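Local coordinates for switch-activating protein 1 (Schizosaccharomyces pombe, PDB 5JDK) that binds specific DNA sequences as a homodimer, acting in mating-type switching, replication fork blockage at the ribosomal DNA barrier and replication initiation, at residues 38-41 and 42-46. Numbering follows the deposited sequence.
Sequences IKLM and RLVVR
Arg42 runs back along its own helix and crosses Ile38 at a slant, one turn earlier, and shows how an i to i+4 pair can join an apolar branch to a charged group. With CG anti to its own carbonyl carbon (chi1 -76°) and the chain extended to NE, the arginine passes close to the Ile38 carbonyl, Arg42 CG standing 3.2 Å from Ile38 O. The methyl CG2 of Ile38 then sits over one face of the Arg42 guanidinium, displaced toward its rim and 3.4 Å from Arg42 NE. Glu111, on helix 107-131, forms a salt bridge with that same NE. Helix 34-46 is the first of four in this all-helical N-terminal DNA-binding domain, whose family belongs to the helix-turn-helix clan, and its regular alpha-helical bonding spans the contact: Arg42 N to Ile38 O at 2.8 Å, Val44 N to Leu40 O at 2.9 Å. On the buried side, Met41 bends at chi2 and chi3, which brings its CE to 4.3 Å from Val44 CG1. The other methyl of Val44, CG2, lies 4.4 Å from Leu40 CD1. Beyond this local pairing, Met41 packs on Ile88 and Leu112, while Val44 touches Ile63 of helix 56-71, Ile85 of helix 78-98 and Trp119 of helix 107-131.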
loop_
_atom_site.group_PDB
_atom_site.type_symbol
_atom_site.label_atom_id
_atom_site.label_comp_id
_atom_site.label_asym_id
_atom_site.label_seq_id
_atom_site.Cartn_x
_atom_site.Cartn_y
_atom_site.Cartn_z
ATOM N N ILE A 38 -4.733 -3.467 7.178
ATOM C CA ILE A 38 -5.267 -2.120 7.296
ATOM C C ILE A 38 -4.308 -1.212 8.063
ATOM O O ILE A 38 -4.056 -0.078 7.652
ATOM C CB ILE A 38 -6.678 -2.158 7.909
ATOM C CG1 ILE A 38 -7.652 -2.756 6.900
ATOM C CG2 ILE A 38 -7.135 -0.764 8.348
ATOM C CD1 ILE A 38 -9.010 -3.129 7.470
ATOM N N LYS A 39 -3.747 -1.681 9.183
ATOM C CA LYS A 39 -2.767 -0.855 9.888
ATOM C C LYS A 39 -1.584 -0.499 8.989
ATOM O O LYS A 39 -1.116 0.658 8.974
ATOM C CB LYS A 39 -2.288 -1.578 11.141
ATOM C CG LYS A 39 -3.353 -1.688 12.221
ATOM C CD LYS A 39 -2.849 -2.473 13.420
ATOM C CE LYS A 39 -3.879 -2.499 14.536
ATOM N NZ LYS A 39 -3.437 -3.342 15.678
ATOM N N LEU A 40 -1.084 -1.486 8.240
ATOM C CA LEU A 40 0.046 -1.265 7.350
ATOM C C LEU A 40 -0.300 -0.249 6.270
ATOM O O LEU A 40 0.463 0.703 6.030
ATOM C CB LEU A 40 0.477 -2.593 6.739
ATOM C CG LEU A 40 1.604 -2.547 5.712
ATOM C CD1 LEU A 40 2.852 -1.920 6.289
ATOM C CD2 LEU A 40 1.902 -3.946 5.220
ATOM N N MET A 41 -1.444 -0.432 5.592
ATOM C CA MET A 41 -1.795 0.490 4.519
ATOM C C MET A 41 -2.161 1.875 5.034
ATOM O O MET A 41 -1.926 2.862 4.333
ATOM C CB MET A 41 -2.884 -0.100 3.635
ATOM C CG MET A 41 -2.426 -1.294 2.840
ATOM S SD MET A 41 -1.000 -1.020 1.785
ATOM C CE MET A 41 -1.679 0.145 0.610
ATOM N N ARG A 42 -2.709 1.982 6.245
ATOM C CA ARG A 42 -2.888 3.298 6.841
ATOM C C ARG A 42 -1.556 4.022 6.943
ATOM O O ARG A 42 -1.468 5.218 6.646
ATOM C CB ARG A 42 -3.509 3.186 8.234
ATOM C CG ARG A 42 -4.997 2.874 8.250
ATOM C CD ARG A 42 -5.485 2.692 9.671
ATOM N NE ARG A 42 -6.886 2.315 9.736
ATOM C CZ ARG A 42 -7.459 1.785 10.810
ATOM N NH1 ARG A 42 -6.747 1.572 11.910
ATOM N NH2 ARG A 42 -8.741 1.464 10.784
ATOM N N LEU A 43 -0.506 3.317 7.382
ATOM C CA LEU A 43 0.814 3.945 7.472
ATOM C C LEU A 43 1.369 4.310 6.104
ATOM O O LEU A 43 1.929 5.397 5.921
ATOM C CB LEU A 43 1.790 3.005 8.166
ATOM C CG LEU A 43 1.589 2.778 9.651
ATOM C CD1 LEU A 43 2.518 1.679 10.115
ATOM C CD2 LEU A 43 1.829 4.060 10.427
ATOM N N VAL A 44 1.255 3.400 5.140
ATOM C CA VAL A 44 1.729 3.679 3.788
ATOM C C VAL A 44 1.077 4.947 3.248
ATOM O O VAL A 44 1.745 5.855 2.735
ATOM C CB VAL A 44 1.445 2.462 2.891
ATOM C CG1 VAL A 44 1.639 2.788 1.429
ATOM C CG2 VAL A 44 2.336 1.287 3.290
ATOM N N VAL A 45 -0.249 5.022 3.345
ATOM C CA VAL A 45 -0.971 6.171 2.810
ATOM C C VAL A 45 -0.634 7.446 3.578
ATOM O O VAL A 45 -0.455 8.505 2.977
ATOM C CB VAL A 45 -2.479 5.874 2.786
ATOM C CG1 VAL A 45 -3.281 7.111 2.495
ATOM C CG2 VAL A 45 -2.764 4.826 1.719
ATOM N N ARG A 46 -0.569 7.378 4.911
ATOM C CA ARG A 46 -0.242 8.567 5.695
ATOM C C ARG A 46 1.077 9.174 5.257
ATOM O O ARG A 46 1.232 10.401 5.253
ATOM C CB ARG A 46 -0.175 8.216 7.185
ATOM C CG ARG A 46 0.272 9.365 8.082
ATOM C CD ARG A 46 -0.758 10.477 8.084
ATOM N NE ARG A 46 -0.360 11.697 8.794
ATOM C CZ ARG A 46 0.270 12.729 8.235
ATOM N NH1 ARG A 46 0.624 12.682 6.954
ATOM N NH2 ARG A 46 0.544 13.808 8.951
#